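Local coordinates for minor fimbrium anchoring subunit Mfa2 (Porphyromonas gingivalis, PDB 5NFI), which anchors the minor (Mfa1) fimbriae in the bacterial outer membrane and regulates their length, fimbriae that mediate biofilm formation and adhesion to host cells and other oral bacteria, at residues Y66-W71 with A115-V120; N248-R253 with I271-W276. All blocks are in the same frame, centred on the assembly; numbering follows the deposited sequence.

Interaction 1. Residues Y66-W71 with A115-V120; sequences YTIFAW and ATSPVV
T116 sets its methyl CG2, anti to its own backbone N, between T67 and F69: it lies 3.8 Å from CG2 of T67 and meets the edge of the F69 ring, 4.0 Å from CE1. The T116 hydroxyl bonds to the hydroxyl of Y114. On the other face of these antiparallel strands, CB of A70 packs on CB of A115 at 4.2 Å, and this pair is tied by reciprocal backbone bonds. The same two-way pairing returns at Y66 and V120, where V120 N approaches Y66 O almost along its C=O axis. Between the F69–T116 and Y66–V120 pairs, the second strand has one residue more than the first, and S117 bridges the break. Its N-H donates to I68 O at 173°, while OG, held between the backbone N and the carbonyl carbon (chi1 82°), accepts from I68 N at 3.2 Å and donates to P118 O at 2.8 Å. Strand 28-33 pairs with the far edge of 66-71, and V120 also packs on V5 and I133. A serine hydroxyl that both accepts and donates thus satisfies the N-H of buried I68 and engages the carbonyl of P118, so the strands stay joined although their register slips by one residue.

Interaction 2. Residues N248-R253 with I271-W276; sequences NDFDIR and IWINGW
R253 O takes two contacts from neighbouring residues of the facing strand: a 2.7 Å hydrogen bond from W272 N, in the carbonyl plane, and a CA-H...O contact from I271 CA at 3.3 Å. This carbonyl belongs to an antiparallel beta hairpin, strand 249-258 with strand 266-273, in which R253 N returns a bond to W272 O from above that carbonyl's plane. Beyond the next pair, I252 with I273, the chain leaves in a type I' turn from I273 to W276, closed by two backbone bonds between those residues, and a second hairpin follows with strand 276-280. N274 and G275 are the two central residues of the turn, both with positive phi (45° and 86°), as a type I' turn requires. The backbone N of N274 still donates to D251 O, while its side chain takes over where the strand has departed. With CG anti to the carbonyl carbon, OD1 accepts from D251 N at 2.8 Å, the donor lying nearly along the C=O axis, and ND2 reaches D249 O in a weak bond of 3.5 Å. The side-chain amide therefore stands in for a missing strand partner and ties up D251 N.

On the face of I252 and I273, CG2 of I252 meets CG1 of I273 at 4.2 Å, and helix 229-233 covers both through L229. On the opposite face, R253 runs extended beside W272; NE1 of that indole bonds to Q270 and NH2 of the guanidinium forms a salt bridge with D151. NH1 of R253 lies over one face of the W272 ring, 3.8 Å from its NE1, with the two planes 27° apart.

Overall arrangement
Interaction 1 comes first along the chain and is complete before interaction 2 begins. Their centres are 33 Å apart, on opposite sides of the centre of the chain, and their nearest atoms stay about 12 Å from each other. What they share is the long, interrupted strand 133-151: its early residues, such as T135 and L139, pack against 115-120, whereas later ones, such as T147, pair with 248-253. Residues 66-71 and 115-120 are neighbours within the strands near the N-terminal end of the molecule, and 248-253 with 271-276 belongs to the C-terminal hairpins. This elongated, strand-rich layout is consistent with the transthyretin-like build of fimbrillin-family proteins.

Interaction 1. Residues Y66-W71 with A115-V120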
ATOM      1  N   TYR A  66     -13.922  17.673 -12.479  1.00 67.97           N
ATOM      2  CA  TYR A  66     -12.606  17.081 -12.343  1.00 65.27           C
ATOM      3  C   TYR A  66     -12.531  16.250 -11.084  1.00 64.61           C
ATOM      4  O   TYR A  66     -13.233  16.503 -10.110  1.00 65.41           O
ATOM      5  CB  TYR A  66     -11.512  18.144 -12.307  1.00 64.04           C
ATOM      6  CG  TYR A  66     -11.386  19.004 -13.541  1.00 64.11           C
ATOM      7  CD1 TYR A  66     -12.204  20.113 -13.725  1.00 65.37           C
ATOM      8  CD2 TYR A  66     -10.418  18.735 -14.503  1.00 62.89           C
ATOM      9  CE1 TYR A  66     -12.074  20.914 -14.844  1.00 65.94           C
ATOM     10  CE2 TYR A  66     -10.285  19.526 -15.622  1.00 63.30           C
ATOM     11  CZ  TYR A  66     -11.110  20.617 -15.789  1.00 64.57           C
ATOM     12  OH  TYR A  66     -10.979  21.415 -16.904  1.00 65.00           O
ATOM     13  N   THR A  67     -11.675  15.240 -11.124  1.00 62.88           N
ATOM     14  CA  THR A  67     -11.334  14.495  -9.930  1.00 60.52           C
ATOM     15  C   THR A  67      -9.827  14.604  -9.774  1.00 58.94           C
ATOM     16  O   THR A  67      -9.084  14.646 -10.764  1.00 58.48           O
ATOM     17  CB  THR A  67     -11.763  13.019 -10.010  1.00 59.15           C
ATOM     18  OG1 THR A  67     -13.108  12.933 -10.492  1.00 60.21           O
ATOM     19  CG2 THR A  67     -11.671  12.374  -8.641  1.00 58.00           C
ATOM     20  N   ILE A  68      -9.380  14.676  -8.531  1.00 57.97           N
ATOM     21  CA  ILE A  68      -7.968  14.786  -8.261  1.00 56.66           C
ATOM     22  C   ILE A  68      -7.456  13.501  -7.616  1.00 56.39           C
ATOM     23  O   ILE A  68      -8.071  12.976  -6.685  1.00 57.70           O
ATOM     24  CB  ILE A  68      -7.690  16.007  -7.382  1.00 56.31           C
ATOM     25  CG1 ILE A  68      -7.312  17.185  -8.284  1.00 57.73           C
ATOM     26  CG2 ILE A  68      -6.590  15.725  -6.377  1.00 54.87           C
ATOM     27  CD1 ILE A  68      -7.382  18.524  -7.619  1.00 58.96           C
ATOM     28  N   PHE A  69      -6.347  12.980  -8.137  1.00 54.82           N
ATOM     29  CA  PHE A  69      -5.681  11.824  -7.544  1.00 53.37           C
ATOM     30  C   PHE A  69      -4.384  12.289  -6.894  1.00 53.30           C
ATOM     31  O   PHE A  69      -3.624  13.058  -7.485  1.00 53.66           O
ATOM     32  CB  PHE A  69      -5.407  10.749  -8.599  1.00 52.37           C
ATOM     33  CG  PHE A  69      -6.645  10.289  -9.343  1.00 52.58           C
ATOM     34  CD1 PHE A  69      -7.869  10.192  -8.698  1.00 52.76           C
ATOM     35  CD2 PHE A  69      -6.583   9.969 -10.687  1.00 52.52           C
ATOM     36  CE1 PHE A  69      -9.002   9.778  -9.374  1.00 53.01           C
ATOM     37  CE2 PHE A  69      -7.715   9.559 -11.367  1.00 53.06           C
ATOM     38  CZ  PHE A  69      -8.924   9.465 -10.704  1.00 53.28           C
ATOM     39  N   ALA A  70      -4.126  11.854  -5.671  1.00 52.78           N
ATOM     40  CA  ALA A  70      -2.943  12.363  -4.990  1.00 52.78           C
ATOM     41  C   ALA A  70      -2.060  11.243  -4.435  1.00 52.28           C
ATOM     42  O   ALA A  70      -2.528  10.281  -3.811  1.00 51.21           O
ATOM     43  CB  ALA A  70      -3.338  13.326  -3.879  1.00 52.86           C
ATOM     44  N   TRP A  71      -0.763  11.402  -4.649  1.00 52.40           N
ATOM     45  CA  TRP A  71       0.184  10.402  -4.210  1.00 52.41           C
ATOM     46  C   TRP A  71       1.222  11.009  -3.306  1.00 53.61           C
ATOM     47  O   TRP A  71       1.814  12.035  -3.633  1.00 54.89           O
ATOM     48  CB  TRP A  71       0.846   9.746  -5.410  1.00 50.87           C
ATOM     49  CG  TRP A  71      -0.095   8.904  -6.209  1.00 50.36           C
ATOM     50  CD1 TRP A  71      -0.838   9.293  -7.287  1.00 50.31           C
ATOM     51  CD2 TRP A  71      -0.388   7.514  -5.996  1.00 50.40           C
ATOM     52  NE1 TRP A  71      -1.576   8.228  -7.765  1.00 50.80           N
ATOM     53  CE2 TRP A  71      -1.317   7.125  -6.988  1.00 50.63           C
ATOM     54  CE3 TRP A  71       0.046   6.561  -5.065  1.00 50.07           C
ATOM     55  CZ2 TRP A  71      -1.809   5.826  -7.078  1.00 51.02           C
ATOM     56  CZ3 TRP A  71      -0.455   5.265  -5.152  1.00 49.98           C
ATOM     57  CH2 TRP A  71      -1.366   4.910  -6.154  1.00 50.49           C
ATOM     58  N   ALA A 115      -4.783   9.447  -2.154  1.00 54.91           N
ATOM     59  CA  ALA A 115      -6.087  10.039  -1.892  1.00 55.87           C
ATOM     60  C   ALA A 115      -6.873  10.246  -3.183  1.00 55.61           C
ATOM     61  O   ALA A 115      -6.297  10.551  -4.235  1.00 55.41           O
ATOM     62  CB  ALA A 115      -5.935  11.360  -1.154  1.00 56.40           C
ATOM     63  N   THR A 116      -8.185  10.062  -3.105  1.00 55.63           N
ATOM     64  CA  THR A 116      -9.070  10.537  -4.158  1.00 55.99           C
ATOM     65  C   THR A 116      -9.909  11.643  -3.555  1.00 56.71           C
ATOM     66  O   THR A 116     -10.508  11.465  -2.498  1.00 57.72           O
ATOM     67  CB  THR A 116      -9.986   9.440  -4.723  1.00 56.65           C
ATOM     68  OG1 THR A 116      -9.196   8.370  -5.273  1.00 56.31           O
ATOM     69  CG2 THR A 116     -10.880  10.011  -5.810  1.00 57.09           C
ATOM     70  N   SER A 117      -9.916  12.798  -4.202  1.00 56.34           N
ATOM     71  CA  SER A 117     -10.807  13.875  -3.802  1.00 57.29           C
ATOM     72  C   SER A 117     -12.225  13.586  -4.301  1.00 58.39           C
ATOM     73  O   SER A 117     -12.431  12.711  -5.151  1.00 57.79           O
ATOM     74  CB  SER A 117     -10.326  15.211  -4.361  1.00 56.67           C
ATOM     75  OG  SER A 117     -10.747  15.351  -5.708  1.00 56.38           O
ATOM     76  N   PRO A 118     -13.212  14.323  -3.783  1.00 59.73           N
ATOM     77  CA  PRO A 118     -14.499  14.202  -4.464  1.00 60.91           C
ATOM     78  C   PRO A 118     -14.437  14.858  -5.838  1.00 60.55           C
ATOM     79  O   PRO A 118     -13.463  15.529  -6.161  1.00 57.10           O
ATOM     80  CB  PRO A 118     -15.472  14.939  -3.535  1.00 63.04           C
ATOM     81  CG  PRO A 118     -14.611  15.834  -2.697  1.00 62.94           C
ATOM     82  CD  PRO A 118     -13.282  15.151  -2.568  1.00 60.84           C
ATOM     83  N   VAL A 119     -15.462  14.633  -6.645  1.00 61.30           N
ATOM     84  CA  VAL A 119     -15.595  15.338  -7.891  1.00 61.79           C
ATOM     85  C   VAL A 119     -15.865  16.804  -7.599  1.00 63.81           C
ATOM     86  O   VAL A 119     -16.794  17.147  -6.851  1.00 65.87           O
ATOM     87  CB  VAL A 119     -16.735  14.781  -8.737  1.00 63.10           C
ATOM     88  CG1 VAL A 119     -16.871  15.589 -10.036  1.00 63.62           C
ATOM     89  CG2 VAL A 119     -16.519  13.316  -9.013  1.00 60.16           C
ATOM     90  N   VAL A 120     -15.046  17.666  -8.189  1.00 63.13           N
ATOM     91  CA  VAL A 120     -15.210  19.103  -8.049  1.00 63.50           C
ATOM     92  C   VAL A 120     -15.554  19.686  -9.398  1.00 64.89           C
ATOM     93  O   VAL A 120     -15.518  18.977 -10.408  1.00 64.88           O
ATOM     94  CB  VAL A 120     -13.944  19.770  -7.491  1.00 61.59           C
ATOM     95  CG1 VAL A 120     -13.637  19.225  -6.105  1.00 60.96           C
ATOM     96  CG2 VAL A 120     -12.769  19.557  -8.423  1.00 59.39           C
TER

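Interaction 2. Residues N248-R253 with I271-W276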
ATOM      1  N   ASN A 248      -2.317  -0.855   9.375  1.00 66.46           N
ATOM      2  CA  ASN A 248      -1.152  -0.986   8.479  1.00 61.27           C
ATOM      3  C   ASN A 248       0.044  -1.703   9.107  1.00 59.35           C
ATOM      4  O   ASN A 248       1.144  -1.702   8.556  1.00 57.95           O
ATOM      5  CB  ASN A 248      -0.700   0.399   7.990  1.00 58.89           C
ATOM      6  CG  ASN A 248      -1.733   1.068   7.121  1.00 57.33           C
ATOM      7  OD1 ASN A 248      -2.571   1.838   7.598  1.00 57.81           O
ATOM      8  ND2 ASN A 248      -1.701   0.761   5.839  1.00 56.35           N
ATOM      9  N   ASP A 249      -0.170  -2.313  10.267  1.00 58.83           N
ATOM     10  CA  ASP A 249       0.882  -3.051  10.942  1.00 57.42           C
ATOM     11  C   ASP A 249       0.369  -4.409  11.362  1.00 57.62           C
ATOM     12  O   ASP A 249      -0.702  -4.526  11.947  1.00 58.90           O
ATOM     13  CB  ASP A 249       1.395  -2.269  12.142  1.00 57.52           C
ATOM     14  CG  ASP A 249       2.296  -1.132  11.731  1.00 57.88           C
ATOM     15  OD1 ASP A 249       1.775  -0.189  11.109  1.00 57.69           O
ATOM     16  OD2 ASP A 249       3.517  -1.186  12.011  1.00 58.46           O
ATOM     17  N   PHE A 250       1.127  -5.447  11.047  1.00 57.13           N
ATOM     18  CA  PHE A 250       0.617  -6.792  11.230  1.00 57.93           C
ATOM     19  C   PHE A 250       1.626  -7.677  11.957  1.00 58.47           C
ATOM     20  O   PHE A 250       2.671  -8.017  11.404  1.00 58.42           O
ATOM     21  CB  PHE A 250       0.233  -7.395   9.874  1.00 57.02           C
ATOM     22  CG  PHE A 250      -0.899  -6.679   9.193  1.00 57.89           C
ATOM     23  CD1 PHE A 250      -0.652  -5.584   8.365  1.00 58.20           C
ATOM     24  CD2 PHE A 250      -2.211  -7.092   9.375  1.00 59.35           C
ATOM     25  CE1 PHE A 250      -1.689  -4.911   7.739  1.00 59.21           C
ATOM     26  CE2 PHE A 250      -3.270  -6.422   8.750  1.00 60.87           C
ATOM     27  CZ  PHE A 250      -3.001  -5.322   7.928  1.00 60.48           C
ATOM     28  N   ASP A 251       1.324  -8.016  13.209  1.00 59.06           N
ATOM     29  CA  ASP A 251       2.158  -8.952  13.949  1.00 58.74           C
ATOM     30  C   ASP A 251       1.556 -10.333  13.758  1.00 56.47           C
ATOM     31  O   ASP A 251       0.417 -10.582  14.140  1.00 56.39           O
ATOM     32  CB  ASP A 251       2.263  -8.602  15.433  1.00 61.80           C
ATOM     33  CG  ASP A 251       3.569  -9.095  16.050  1.00 65.01           C
ATOM     34  OD1 ASP A 251       4.322  -9.799  15.343  1.00 65.57           O
ATOM     35  OD2 ASP A 251       3.862  -8.799  17.233  1.00 67.38           O
ATOM     36  N   ILE A 252       2.321 -11.212  13.123  1.00 54.53           N
ATOM     37  CA  ILE A 252       1.842 -12.541  12.765  1.00 53.58           C
ATOM     38  C   ILE A 252       2.667 -13.606  13.448  1.00 52.48           C
ATOM     39  O   ILE A 252       3.908 -13.576  13.401  1.00 52.17           O
ATOM     40  CB  ILE A 252       1.895 -12.774  11.245  1.00 52.78           C
ATOM     41  CG1 ILE A 252       1.179 -11.630  10.523  1.00 52.82           C
ATOM     42  CG2 ILE A 252       1.315 -14.149  10.892  1.00 53.05           C
ATOM     43  CD1 ILE A 252       1.127 -11.789   9.037  1.00 52.68           C
ATOM     44  N   ARG A 253       1.982 -14.540  14.098  1.00 51.78           N
ATOM     45  CA  ARG A 253       2.676 -15.676  14.680  1.00 50.94           C
ATOM     46  C   ARG A 253       2.275 -16.984  14.012  1.00 50.57           C
ATOM     47  O   ARG A 253       1.095 -17.277  13.832  1.00 51.41           O
ATOM     48  CB  ARG A 253       2.430 -15.762  16.178  1.00 50.96           C
ATOM     49  CG  ARG A 253       3.170 -16.924  16.806  1.00 50.30           C
ATOM     50  CD  ARG A 253       3.071 -16.894  18.303  1.00 50.70           C
ATOM     51  NE  ARG A 253       3.594 -18.125  18.863  1.00 51.68           N
ATOM     52  CZ  ARG A 253       2.941 -18.879  19.744  1.00 53.14           C
ATOM     53  NH1 ARG A 253       1.740 -18.509  20.180  1.00 53.56           N
ATOM     54  NH2 ARG A 253       3.499 -19.991  20.204  1.00 53.92           N
ATOM     55  N   ILE A 271      -2.067 -20.048  13.200  1.00 55.51           N
ATOM     56  CA  ILE A 271      -1.637 -18.750  12.735  1.00 54.30           C
ATOM     57  C   ILE A 271      -2.359 -17.641  13.517  1.00 53.79           C
ATOM     58  O   ILE A 271      -3.586 -17.538  13.506  1.00 55.17           O
ATOM     59  CB  ILE A 271      -1.855 -18.604  11.214  1.00 55.51           C
ATOM     60  CG1 ILE A 271      -1.745 -17.135  10.804  1.00 55.73           C
ATOM     61  CG2 ILE A 271      -3.193 -19.175  10.803  1.00 57.65           C
ATOM     62  CD1 ILE A 271      -1.782 -16.909   9.308  1.00 55.77           C
ATOM     63  N   TRP A 272      -1.572 -16.854  14.243  1.00 52.20           N
ATOM     64  CA  TRP A 272      -2.073 -15.725  15.007  1.00 52.19           C
ATOM     65  C   TRP A 272      -1.816 -14.445  14.226  1.00 51.87           C
ATOM     66  O   TRP A 272      -0.731 -14.276  13.663  1.00 51.54           O
ATOM     67  CB  TRP A 272      -1.389 -15.635  16.376  1.00 51.33           C
ATOM     68  CG  TRP A 272      -1.608 -16.805  17.286  1.00 51.99           C
ATOM     69  CD1 TRP A 272      -1.045 -18.051  17.182  1.00 51.52           C
ATOM     70  CD2 TRP A 272      -2.410 -16.831  18.476  1.00 53.06           C
ATOM     71  NE1 TRP A 272      -1.464 -18.854  18.217  1.00 52.67           N
ATOM     72  CE2 TRP A 272      -2.299 -18.127  19.027  1.00 53.84           C
ATOM     73  CE3 TRP A 272      -3.225 -15.894  19.114  1.00 53.48           C
ATOM     74  CZ2 TRP A 272      -2.975 -18.502  20.187  1.00 55.45           C
ATOM     75  CZ3 TRP A 272      -3.889 -16.267  20.266  1.00 55.37           C
ATOM     76  CH2 TRP A 272      -3.763 -17.562  20.791  1.00 56.47           C
ATOM     77  N   ILE A 273      -2.802 -13.550  14.191  1.00 51.64           N
ATOM     78  CA  ILE A 273      -2.628 -12.222  13.599  1.00 49.19           C
ATOM     79  C   ILE A 273      -3.177 -11.162  14.552  1.00 49.86           C
ATOM     80  O   ILE A 273      -4.336 -11.225  14.979  1.00 51.23           O
ATOM     81  CB  ILE A 273      -3.312 -12.088  12.230  1.00 48.13           C
ATOM     82  CG1 ILE A 273      -2.751 -13.116  11.258  1.00 46.45           C
ATOM     83  CG2 ILE A 273      -3.056 -10.689  11.635  1.00 47.84           C
ATOM     84  CD1 ILE A 273      -3.392 -13.094   9.890  1.00 46.21           C
ATOM     85  N   ASN A 274      -2.309 -10.215  14.900  1.00 49.05           N
ATOM     86  CA  ASN A 274      -2.600  -9.155  15.854  1.00 50.30           C
ATOM     87  C   ASN A 274      -3.301  -9.661  17.106  1.00 52.57           C
ATOM     88  O   ASN A 274      -4.226  -9.034  17.625  1.00 55.26           O
ATOM     89  CB  ASN A 274      -3.413  -8.057  15.163  1.00 50.70           C
ATOM     90  CG  ASN A 274      -2.591  -7.321  14.116  1.00 50.18           C
ATOM     91  OD1 ASN A 274      -1.390  -7.587  13.964  1.00 49.04           O
ATOM     92  ND2 ASN A 274      -3.219  -6.410  13.385  1.00 50.80           N
ATOM     93  N   GLY A 275      -2.844 -10.803  17.601  1.00 52.22           N
ATOM     94  CA  GLY A 275      -3.333 -11.327  18.862  1.00 53.72           C
ATOM     95  C   GLY A 275      -4.586 -12.171  18.750  1.00 54.48           C
ATOM     96  O   GLY A 275      -5.088 -12.655  19.739  1.00 56.10           O
ATOM     97  N   TRP A 276      -5.107 -12.336  17.544  1.00 54.22           N
ATOM     98  CA  TRP A 276      -6.242 -13.228  17.343  1.00 55.79           C
ATOM     99  C   TRP A 276      -5.802 -14.559  16.753  1.00 54.26           C
ATOM    100  O   TRP A 276      -4.941 -14.611  15.875  1.00 52.31           O
ATOM    101  CB  TRP A 276      -7.272 -12.584  16.422  1.00 57.04           C
ATOM    102  CG  TRP A 276      -7.765 -11.252  16.891  1.00 59.07           C
ATOM    103  CD1 TRP A 276      -7.326 -10.021  16.479  1.00 58.43           C
ATOM    104  CD2 TRP A 276      -8.803 -11.012  17.845  1.00 61.67           C
ATOM    105  NE1 TRP A 276      -8.029  -9.030  17.123  1.00 60.11           N
ATOM    106  CE2 TRP A 276      -8.939  -9.610  17.968  1.00 62.19           C
ATOM    107  CE3 TRP A 276      -9.632 -11.840  18.600  1.00 64.33           C
ATOM    108  CZ2 TRP A 276      -9.872  -9.019  18.823  1.00 64.83           C
ATOM    109  CZ3 TRP A 276     -10.564 -11.250  19.453  1.00 67.20           C
ATOM    110  CH2 TRP A 276     -10.673  -9.851  19.556  1.00 67.21           C
TER